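Local atomic coordinates of ftsY (PDB entry 1ZU4), a protein that is the NG domain of the signal recognition particle receptor FtsY, a helical bundle joined to a P-loop domain of the SRP family. Residues Lys75-Tyr83 with Asp302-Met313; Arg104-Asn114 with Tyr192-Arg202. All coordinates share one frame; numbering follows the deposited sequence.

From the N terminus the chain first builds helices, among them helix 12-27, helix 51-64 and helix 71-87. The last of these supplies Lys75-Tyr83, the first half of contact 1. Next comes strand 106-111 in Arg104-Asn114, which opens contact 2. That contact closes when strand 194-198 returns parallel to the first strand; 78 residues separate the near ends of its segments. Contact 1 closes only near the C terminus, at Asp302-Met313, so contact 2 is nested inside its loop. Contact 1 ties the end of the G domain back onto the helical bundle. Contact 2 joins neighbouring strands of the central sheet. Their centres lie about 33 Å apart, on opposite sides of the chain's centre.

Contact 1: Lys75-Tyr83 with Asp302-Met313; sequences KDALVESLY and DQYIVHLSSGFM
Ile305 packs on Val79 and Leu82 of helix 71-87, and Phe312 on Lys75, Leu78 and Val79. The contact belongs to the interface between the N and G domains, where the C-terminal helix of the G domain returns to the N-terminal bundle. The two helix segments run roughly antiparallel, at 148°, and their axes approach to 9.5 Å.

Ile305 CG2 lies 3.8 Å from Leu82 CB and also meets Val79 CG1, as the Val79 and Ile305 side chains slide past each other in opposite directions. With CG1 anti to the backbone N (chi1 173°), Val79 turns CG1 to Ile305 and CG2 to Ser309, Phe312 and Met313. The Val79 and Met313 side chains reach toward each other, with Val79 CG2 3.7 Å from Met313 SD. Leu78 crosses the Phe312 side chain at about a right angle, with CD2 near CZ. Phe18 of helix 12-27 meets the Phe312 ring edge-to-face.

Oxygens meet carbon at two places. Tyr83 CD1 comes 3.9 Å from Asp302 OD1, and the ring and carboxylate planes are 85° apart. Ser309 OG lies 3.6 Å from Val79 CG2. This hydroxyl donates to Ile305 O, which satisfies it locally. Ser309 N reaches the same oxygen from the opposite face of its plane.

Lys75 passes alongside Phe312, with Lys75 CG 3.9 Å from Phe312 CD1. Its chain is extended beyond CG, which carries the amine past the ring. Glu72 forms a salt bridge with this amine. Lys75 NZ also donates to Phe312 O at 2.9 Å, in the carbonyl plane.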
loop_
_atom_site.group_PDB
_atom_site.type_symbol
_atom_site.label_atom_id
_atom_site.label_comp_id
_atom_site.label_asym_id
_atom_site.label_seq_id
_atom_site.Cartn_x
_atom_site.Cartn_y
_atom_site.Cartn_z
ATOM N N LYS A 75 18.795 -18.839 -8.114
ATOM C CA LYS A 75 17.911 -17.737 -8.483
ATOM C C LYS A 75 16.452 -18.157 -8.389
ATOM O O LYS A 75 15.627 -17.401 -7.891
ATOM C CB LYS A 75 18.192 -17.285 -9.913
ATOM C CG LYS A 75 19.453 -16.547 -10.164
ATOM C CD LYS A 75 19.751 -16.640 -11.685
ATOM C CE LYS A 75 20.766 -15.582 -12.098
ATOM N NZ LYS A 75 20.829 -15.475 -13.567
ATOM N N ASP A 76 16.122 -19.368 -8.835
ATOM C CA ASP A 76 14.721 -19.822 -8.804
ATOM C C ASP A 76 14.287 -19.962 -7.346
ATOM O O ASP A 76 13.153 -19.628 -6.946
ATOM C CB ASP A 76 14.565 -21.169 -9.530
ATOM C CG ASP A 76 14.692 -21.051 -11.067
ATOM O OD1 ASP A 76 14.997 -22.075 -11.725
ATOM O OD2 ASP A 76 14.495 -19.949 -11.624
ATOM N N ALA A 77 15.242 -20.471 -6.563
ATOM C CA ALA A 77 15.140 -20.663 -5.118
ATOM C C ALA A 77 14.869 -19.353 -4.394
ATOM O O ALA A 77 13.968 -19.268 -3.547
ATOM C CB ALA A 77 16.446 -21.351 -4.585
ATOM N N LEU A 78 15.639 -18.329 -4.770
ATOM C CA LEU A 78 15.530 -17.025 -4.182
ATOM C C LEU A 78 14.166 -16.397 -4.487
ATOM O O LEU A 78 13.526 -15.859 -3.584
ATOM C CB LEU A 78 16.666 -16.144 -4.692
ATOM C CG LEU A 78 16.671 -14.697 -4.245
ATOM C CD1 LEU A 78 16.600 -14.595 -2.700
ATOM C CD2 LEU A 78 17.894 -13.990 -4.841
ATOM N N VAL A 79 13.710 -16.497 -5.742
ATOM C CA VAL A 79 12.403 -15.952 -6.155
ATOM C C VAL A 79 11.281 -16.569 -5.291
ATOM O O VAL A 79 10.469 -15.861 -4.745
ATOM C CB VAL A 79 12.136 -16.137 -7.684
ATOM C CG1 VAL A 79 10.720 -15.719 -8.037
ATOM C CG2 VAL A 79 13.125 -15.310 -8.526
ATOM N N GLU A 80 11.311 -17.887 -5.144
ATOM C CA GLU A 80 10.360 -18.630 -4.350
ATOM C C GLU A 80 10.444 -18.291 -2.874
ATOM O O GLU A 80 9.423 -18.162 -2.225
ATOM C CB GLU A 80 10.564 -20.144 -4.579
ATOM C CG GLU A 80 9.662 -21.036 -3.750
ATOM C CD GLU A 80 9.791 -22.505 -4.188
ATOM O OE1 GLU A 80 9.539 -22.797 -5.379
ATOM O OE2 GLU A 80 10.161 -23.352 -3.350
ATOM N N SER A 81 11.658 -18.112 -2.358
ATOM C CA SER A 81 11.865 -17.780 -0.934
ATOM C C SER A 81 11.414 -16.374 -0.573
ATOM O O SER A 81 11.031 -16.130 0.573
ATOM C CB SER A 81 13.333 -17.980 -0.508
ATOM O OG SER A 81 13.796 -19.334 -0.784
ATOM N N LEU A 82 11.475 -15.452 -1.538
ATOM C CA LEU A 82 11.025 -14.064 -1.327
ATOM C C LEU A 82 9.513 -14.058 -1.170
ATOM O O LEU A 82 8.985 -13.496 -0.211
ATOM C CB LEU A 82 11.450 -13.171 -2.488
ATOM C CG LEU A 82 12.950 -12.816 -2.560
ATOM C CD1 LEU A 82 13.287 -12.296 -3.942
ATOM C CD2 LEU A 82 13.459 -11.823 -1.458
ATOM N N TYR A 83 8.834 -14.704 -2.116
ATOM C CA TYR A 83 7.404 -14.878 -2.068
ATOM C C TYR A 83 6.968 -15.580 -0.786
ATOM O O TYR A 83 5.992 -15.147 -0.122
ATOM C CB TYR A 83 6.964 -15.674 -3.310
ATOM C CG TYR A 83 5.569 -16.161 -3.245
ATOM C CD1 TYR A 83 4.507 -15.361 -3.707
ATOM C CD2 TYR A 83 5.288 -17.406 -2.698
ATOM C CE1 TYR A 83 3.242 -15.799 -3.647
ATOM C CE2 TYR A 83 4.003 -17.841 -2.589
ATOM C CZ TYR A 83 2.989 -17.042 -3.100
ATOM O OH TYR A 83 1.721 -17.463 -3.008
ATOM N N ASP A 302 3.086 -12.170 -5.711
ATOM C CA ASP A 302 3.893 -12.909 -6.716
ATOM C C ASP A 302 4.387 -11.979 -7.843
ATOM O O ASP A 302 5.523 -12.092 -8.317
ATOM C CB ASP A 302 3.224 -14.185 -7.235
ATOM C CG ASP A 302 4.172 -15.043 -8.042
ATOM O OD1 ASP A 302 5.209 -15.522 -7.491
ATOM O OD2 ASP A 302 3.928 -15.197 -9.264
ATOM N N GLN A 303 3.549 -11.048 -8.243
ATOM C CA GLN A 303 3.903 -10.102 -9.279
ATOM C C GLN A 303 4.978 -9.131 -8.803
ATOM O O GLN A 303 5.890 -8.794 -9.543
ATOM C CB GLN A 303 2.661 -9.347 -9.745
ATOM C CG GLN A 303 1.787 -10.180 -10.708
ATOM C CD GLN A 303 2.502 -10.502 -12.008
ATOM O OE1 GLN A 303 2.678 -9.617 -12.844
ATOM N NE2 GLN A 303 2.936 -11.757 -12.180
ATOM N N TYR A 304 4.828 -8.639 -7.578
ATOM C CA TYR A 304 5.829 -7.784 -6.985
ATOM C C TYR A 304 7.182 -8.515 -7.022
ATOM O O TYR A 304 8.176 -7.977 -7.524
ATOM C CB TYR A 304 5.429 -7.482 -5.540
ATOM C CG TYR A 304 6.370 -6.588 -4.784
ATOM C CD1 TYR A 304 6.214 -5.202 -4.814
ATOM C CD2 TYR A 304 7.375 -7.137 -3.970
ATOM C CE1 TYR A 304 7.059 -4.384 -4.076
ATOM C CE2 TYR A 304 8.218 -6.344 -3.257
ATOM C CZ TYR A 304 8.057 -4.972 -3.306
ATOM O OH TYR A 304 8.888 -4.212 -2.580
ATOM N N ILE A 305 7.198 -9.765 -6.553
ATOM C CA ILE A 305 8.461 -10.538 -6.503
ATOM C C ILE A 305 9.045 -10.858 -7.898
ATOM O O ILE A 305 10.237 -10.714 -8.138
ATOM C CB ILE A 305 8.273 -11.860 -5.680
ATOM C CG1 ILE A 305 7.900 -11.540 -4.222
ATOM C CG2 ILE A 305 9.544 -12.720 -5.694
ATOM C CD1 ILE A 305 8.836 -10.574 -3.535
ATOM N N VAL A 306 8.194 -11.328 -8.810
ATOM C CA VAL A 306 8.641 -11.663 -10.182
ATOM C C VAL A 306 9.207 -10.437 -10.929
ATOM O O VAL A 306 10.260 -10.512 -11.567
ATOM C CB VAL A 306 7.485 -12.377 -10.958
ATOM C CG1 VAL A 306 7.735 -12.368 -12.454
ATOM C CG2 VAL A 306 7.330 -13.816 -10.428
ATOM N N HIS A 307 8.533 -9.297 -10.836
ATOM C CA HIS A 307 9.031 -8.080 -11.490
ATOM C C HIS A 307 10.276 -7.484 -10.781
ATOM O O HIS A 307 11.187 -6.923 -11.431
ATOM C CB HIS A 307 7.879 -7.076 -11.679
ATOM C CG HIS A 307 6.851 -7.553 -12.666
ATOM N ND1 HIS A 307 7.063 -7.520 -14.026
ATOM C CD2 HIS A 307 5.632 -8.120 -12.489
ATOM C CE1 HIS A 307 6.006 -8.021 -14.647
ATOM N NE2 HIS A 307 5.120 -8.388 -13.739
ATOM N N LEU A 308 10.346 -7.645 -9.469
ATOM C CA LEU A 308 11.567 -7.270 -8.702
ATOM C C LEU A 308 12.736 -8.100 -9.170
ATOM O O LEU A 308 13.866 -7.606 -9.244
ATOM C CB LEU A 308 11.403 -7.551 -7.196
ATOM C CG LEU A 308 12.619 -7.301 -6.271
ATOM C CD1 LEU A 308 13.219 -5.873 -6.481
ATOM C CD2 LEU A 308 12.187 -7.517 -4.837
ATOM N N SER A 309 12.431 -9.345 -9.520
ATOM C CA SER A 309 13.423 -10.336 -9.914
ATOM C C SER A 309 13.752 -10.375 -11.409
ATOM O O SER A 309 14.612 -11.148 -11.806
ATOM C CB SER A 309 12.926 -11.715 -9.476
ATOM O OG SER A 309 12.839 -11.729 -8.062
ATOM N N SER A 310 13.088 -9.526 -12.202
ATOM C CA SER A 310 13.078 -9.635 -13.654
ATOM C C SER A 310 14.448 -9.471 -14.274
ATOM O O SER A 310 14.749 -10.130 -15.289
ATOM C CB SER A 310 12.104 -8.647 -14.297
ATOM O OG SER A 310 12.412 -7.320 -13.924
ATOM N N GLY A 311 15.278 -8.652 -13.629
ATOM C CA GLY A 311 16.621 -8.364 -14.111
ATOM C C GLY A 311 17.580 -9.538 -14.036
ATOM O O GLY A 311 18.579 -9.563 -14.754
ATOM N N PHE A 312 17.313 -10.521 -13.183
ATOM C CA PHE A 312 18.235 -11.661 -13.106
ATOM C C PHE A 312 17.626 -12.998 -13.522
ATOM O O PHE A 312 18.285 -14.046 -13.456
ATOM C CB PHE A 312 18.908 -11.747 -11.724
ATOM C CG PHE A 312 17.955 -11.971 -10.562
ATOM C CD1 PHE A 312 17.478 -13.226 -10.266
ATOM C CD2 PHE A 312 17.610 -10.921 -9.723
ATOM C CE1 PHE A 312 16.657 -13.438 -9.157
ATOM C CE2 PHE A 312 16.785 -11.123 -8.625
ATOM C CZ PHE A 312 16.315 -12.375 -8.351
ATOM N N MET A 313 16.380 -12.946 -13.979
ATOM C CA MET A 313 15.619 -14.149 -14.267
ATOM C C MET A 313 15.498 -14.416 -15.759
ATOM O O MET A 313 14.517 -15.026 -16.202
ATOM C CB MET A 313 14.217 -14.075 -13.619
ATOM C CG MET A 313 14.230 -14.285 -12.090
ATOM S SD MET A 313 15.173 -15.756 -11.548
ATOM C CE MET A 313 14.124 -17.022 -12.260
#

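Contact 2: Arg104-Asn114 with Tyr192-Arg202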
loop_
_atom_site.group_PDB
_atom_site.type_symbol
_atom_site.label_atom_id
_atom_site.label_comp_id
_atom_site.label_asym_id
_atom_site.label_seq_id
_atom_site.Cartn_x
_atom_site.Cartn_y
_atom_site.Cartn_z
ATOM N N ARG A 104 -23.901 -3.862 -1.476
ATOM C CA ARG A 104 -23.906 -2.912 -0.360
ATOM C C ARG A 104 -23.181 -1.604 -0.652
ATOM O O ARG A 104 -22.559 -1.421 -1.713
ATOM C CB ARG A 104 -23.341 -3.556 0.892
ATOM C CG ARG A 104 -21.827 -3.615 0.900
ATOM C CD ARG A 104 -21.272 -4.228 2.144
ATOM N NE ARG A 104 -19.822 -4.269 1.976
ATOM C CZ ARG A 104 -18.991 -5.028 2.671
ATOM N NH1 ARG A 104 -19.429 -5.808 3.650
ATOM N NH2 ARG A 104 -17.707 -4.977 2.400
ATOM N N LEU A 105 -23.283 -0.691 0.303
ATOM C CA LEU A 105 -22.491 0.513 0.255
ATOM C C LEU A 105 -21.162 0.232 0.942
ATOM O O LEU A 105 -21.070 0.109 2.159
ATOM C CB LEU A 105 -23.244 1.692 0.881
ATOM C CG LEU A 105 -22.421 2.949 1.129
ATOM C CD1 LEU A 105 -21.917 3.520 -0.125
ATOM C CD2 LEU A 105 -23.366 3.911 1.900
ATOM N N ASN A 106 -20.131 0.062 0.139
ATOM C CA ASN A 106 -18.806 -0.210 0.670
ATOM C C ASN A 106 -18.256 1.118 1.186
ATOM O O ASN A 106 -18.434 2.160 0.567
ATOM C CB ASN A 106 -17.899 -0.800 -0.439
ATOM C CG ASN A 106 -18.445 -2.093 -0.998
ATOM O OD1 ASN A 106 -18.362 -3.128 -0.342
ATOM N ND2 ASN A 106 -19.097 -2.020 -2.166
ATOM N N ILE A 107 -17.591 1.095 2.332
ATOM C CA ILE A 107 -17.053 2.326 2.887
ATOM C C ILE A 107 -15.586 2.123 3.274
ATOM O O ILE A 107 -15.294 1.309 4.131
ATOM C CB ILE A 107 -17.888 2.823 4.108
ATOM C CG1 ILE A 107 -19.376 2.968 3.745
ATOM C CG2 ILE A 107 -17.326 4.127 4.573
ATOM C CD1 ILE A 107 -20.341 3.348 4.942
ATOM N N PHE A 108 -14.685 2.892 2.659
ATOM C CA PHE A 108 -13.259 2.776 2.931
ATOM C C PHE A 108 -12.750 4.099 3.453
ATOM O O PHE A 108 -13.033 5.160 2.856
ATOM C CB PHE A 108 -12.453 2.500 1.653
ATOM C CG PHE A 108 -12.780 1.229 0.970
ATOM C CD1 PHE A 108 -12.296 1.014 -0.311
ATOM C CD2 PHE A 108 -13.570 0.237 1.592
ATOM C CE1 PHE A 108 -12.599 -0.178 -0.982
ATOM C CE2 PHE A 108 -13.874 -0.954 0.945
ATOM C CZ PHE A 108 -13.370 -1.193 -0.306
ATOM N N MET A 109 -11.984 4.063 4.531
ATOM C CA MET A 109 -11.255 5.285 4.937
ATOM C C MET A 109 -9.803 5.281 4.516
ATOM O O MET A 109 -9.167 4.275 4.549
ATOM C CB MET A 109 -11.284 5.433 6.445
ATOM C CG MET A 109 -12.656 5.356 7.037
ATOM S SD MET A 109 -12.486 5.647 8.780
ATOM C CE MET A 109 -14.147 6.281 9.109
ATOM N N LEU A 110 -9.258 6.418 4.152
ATOM C CA LEU A 110 -7.844 6.492 3.910
ATOM C C LEU A 110 -7.230 7.273 5.069
ATOM O O LEU A 110 -7.801 8.269 5.521
ATOM C CB LEU A 110 -7.540 7.155 2.596
ATOM C CG LEU A 110 -7.732 6.424 1.248
ATOM C CD1 LEU A 110 -6.464 5.843 0.831
ATOM C CD2 LEU A 110 -8.855 5.394 1.184
ATOM N N VAL A 111 -6.143 6.737 5.615
ATOM C CA VAL A 111 -5.503 7.336 6.808
ATOM C C VAL A 111 -4.001 7.408 6.618
ATOM O O VAL A 111 -3.462 6.831 5.678
ATOM C CB VAL A 111 -5.796 6.548 8.111
ATOM C CG1 VAL A 111 -7.289 6.512 8.413
ATOM C CG2 VAL A 111 -5.159 5.121 8.080
ATOM N N GLY A 112 -3.339 8.093 7.541
ATOM C CA GLY A 112 -1.895 8.257 7.532
ATOM C C GLY A 112 -1.529 9.686 7.907
ATOM O O GLY A 112 -2.402 10.576 7.995
ATOM N N VAL A 113 -0.234 9.907 8.129
ATOM C CA VAL A 113 0.284 11.266 8.366
ATOM C C VAL A 113 0.281 12.018 7.062
ATOM O O VAL A 113 0.614 11.483 5.987
ATOM C CB VAL A 113 1.735 11.326 8.926
ATOM C CG1 VAL A 113 2.735 10.982 7.866
ATOM C CG2 VAL A 113 2.051 12.736 9.423
ATOM N N ASN A 114 -0.071 13.281 7.179
ATOM C CA ASN A 114 -0.138 14.173 6.044
ATOM C C ASN A 114 1.163 14.213 5.223
ATOM O O ASN A 114 2.279 13.961 5.742
ATOM C CB ASN A 114 -0.601 15.544 6.550
ATOM C CG ASN A 114 -1.930 15.435 7.316
ATOM O OD1 ASN A 114 -2.166 16.137 8.305
ATOM N ND2 ASN A 114 -2.802 14.538 6.856
ATOM N N TYR A 192 -25.239 4.801 -4.130
ATOM C CA TYR A 192 -23.806 4.721 -4.358
ATOM C C TYR A 192 -23.294 3.349 -4.014
ATOM O O TYR A 192 -23.856 2.650 -3.158
ATOM C CB TYR A 192 -23.052 5.782 -3.559
ATOM C CG TYR A 192 -23.136 7.158 -4.203
ATOM C CD1 TYR A 192 -24.244 7.993 -3.988
ATOM C CD2 TYR A 192 -22.129 7.613 -5.023
ATOM C CE1 TYR A 192 -24.326 9.213 -4.571
ATOM C CE2 TYR A 192 -22.192 8.841 -5.614
ATOM C CZ TYR A 192 -23.289 9.644 -5.386
ATOM O OH TYR A 192 -23.328 10.893 -5.977
ATOM N N ASP A 193 -22.202 2.973 -4.672
ATOM C CA ASP A 193 -21.571 1.674 -4.433
ATOM C C ASP A 193 -20.377 1.770 -3.491
ATOM O O ASP A 193 -20.035 0.808 -2.844
ATOM C CB ASP A 193 -21.095 1.082 -5.747
ATOM C CG ASP A 193 -22.218 0.810 -6.698
ATOM O OD1 ASP A 193 -23.200 0.139 -6.324
ATOM O OD2 ASP A 193 -22.120 1.299 -7.840
ATOM N N LEU A 194 -19.733 2.928 -3.447
ATOM C CA LEU A 194 -18.542 3.114 -2.626
ATOM C C LEU A 194 -18.463 4.532 -2.127
ATOM O O LEU A 194 -18.725 5.487 -2.861
ATOM C CB LEU A 194 -17.286 2.760 -3.422
ATOM C CG LEU A 194 -15.890 3.153 -2.919
ATOM C CD1 LEU A 194 -15.549 2.283 -1.740
ATOM C CD2 LEU A 194 -14.837 3.011 -4.058
ATOM N N LEU A 195 -18.134 4.642 -0.842
ATOM C CA LEU A 195 -17.854 5.920 -0.214
ATOM C C LEU A 195 -16.389 5.873 0.211
ATOM O O LEU A 195 -16.024 5.025 0.992
ATOM C CB LEU A 195 -18.725 6.137 1.045
ATOM C CG LEU A 195 -18.451 7.426 1.863
ATOM C CD1 LEU A 195 -18.460 8.665 0.982
ATOM C CD2 LEU A 195 -19.489 7.531 2.964
ATOM N N LEU A 196 -15.588 6.802 -0.283
ATOM C CA LEU A 196 -14.200 6.922 0.152
ATOM C C LEU A 196 -14.086 8.124 1.039
ATOM O O LEU A 196 -14.544 9.202 0.668
ATOM C CB LEU A 196 -13.272 7.077 -1.068
ATOM C CG LEU A 196 -13.144 5.797 -1.926
ATOM C CD1 LEU A 196 -12.572 6.118 -3.310
ATOM C CD2 LEU A 196 -12.210 4.860 -1.261
ATOM N N ILE A 197 -13.473 7.938 2.223
ATOM C CA ILE A 197 -13.331 9.019 3.196
ATOM C C ILE A 197 -11.885 9.424 3.424
ATOM O O ILE A 197 -11.061 8.647 3.914
ATOM C CB ILE A 197 -13.933 8.633 4.550
ATOM C CG1 ILE A 197 -15.376 8.190 4.330
ATOM C CG2 ILE A 197 -13.746 9.793 5.594
ATOM C CD1 ILE A 197 -16.003 7.566 5.471
ATOM N N ASP A 198 -11.608 10.676 3.116
ATOM C CA ASP A 198 -10.337 11.259 3.364
ATOM C C ASP A 198 -10.298 11.714 4.809
ATOM O O ASP A 198 -11.278 12.222 5.333
ATOM C CB ASP A 198 -10.156 12.466 2.444
ATOM C CG ASP A 198 -8.721 12.955 2.389
ATOM O OD1 ASP A 198 -8.523 14.001 1.717
ATOM O OD2 ASP A 198 -7.812 12.290 2.983
ATOM N N THR A 199 -9.148 11.550 5.443
ATOM C CA THR A 199 -8.964 11.972 6.837
ATOM C C THR A 199 -7.667 12.737 6.994
ATOM O O THR A 199 -6.701 12.568 6.213
ATOM C CB THR A 199 -8.967 10.718 7.822
ATOM O OG1 THR A 199 -7.848 9.855 7.536
ATOM C CG2 THR A 199 -10.222 9.916 7.665
ATOM N N ALA A 200 -7.609 13.587 8.007
ATOM C CA ALA A 200 -6.347 14.262 8.298
ATOM C C ALA A 200 -5.569 13.366 9.249
ATOM O O ALA A 200 -6.162 12.534 9.934
ATOM C CB ALA A 200 -6.609 15.641 8.937
ATOM N N GLY A 201 -4.256 13.534 9.307
ATOM C CA GLY A 201 -3.470 12.796 10.278
ATOM C C GLY A 201 -2.201 13.464 10.744
ATOM O O GLY A 201 -1.342 13.820 9.938
ATOM N N ARG A 202 -2.092 13.613 12.064
ATOM C CA ARG A 202 -0.849 14.012 12.737
ATOM C C ARG A 202 -0.783 13.262 14.060
ATOM O O ARG A 202 -1.734 13.325 14.828
ATOM C CB ARG A 202 -0.882 15.490 13.104
ATOM C CG ARG A 202 -0.808 16.505 12.013
ATOM C CD ARG A 202 -0.617 17.808 12.733
ATOM N NE ARG A 202 -0.825 18.984 11.897
ATOM C CZ ARG A 202 -0.898 20.225 12.380
ATOM N NH1 ARG A 202 -0.804 20.461 13.696
ATOM N NH2 ARG A 202 -1.073 21.235 11.542
HETATM O O HOH W 1 -5.745 9.728 9.086
#
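Asn106 N and Asn106 ND2 both donate to Asp193 O, so one carbonyl oxygen takes two bonds from the same residue. Asn106 ND2 lies 3.1 Å from Asp193 O, nearly along the C=O axis. From here the backbones bond in parallel register: Leu195 N to Asn106 O, Phe108 N to Leu195 O, Ile197 N to Phe108 O, and Leu110 N to Ile197 O.

On one face of the sheet, Leu194 CD1 sits over the Phe108 ring, 3.9 Å from its centroid. This is a CH-pi contact, with the two side chains at about a right angle. Leu196 CD2 reaches Phe108 CB at 3.8 Å. On the other face, Ile107 CG2 meets Ile197 CD1 at 3.8 Å.

These are neighbouring strands in the sheet of a P-loop NTPase fold. Gly112 fits the start of a probable Walker A loop. At this end Thr199 OG1 donates to Leu110 O, 2.6 Å away, in the carbonyl plane and on a lone pair. A chi1 of 64° places this OG1 against both Leu110 O and Val111 CG1. A water donates to Thr199 OG1 and Ala200 O, and accepts from Gly112 N at 3.3 Å. Beyond it, Asn114 N binds Gly201 O at 3.1 Å.

In the next shell, Arg104 NE and the backbone N of Lys101 both donate to Asn106 OD1, which helps to position the amide. Met125 and Ala126 of helix 118-131 pack on Phe108 and Leu196 respectively. Lys118 NZ donates to both Gly112 O and Thr199 O, bridging the two segments.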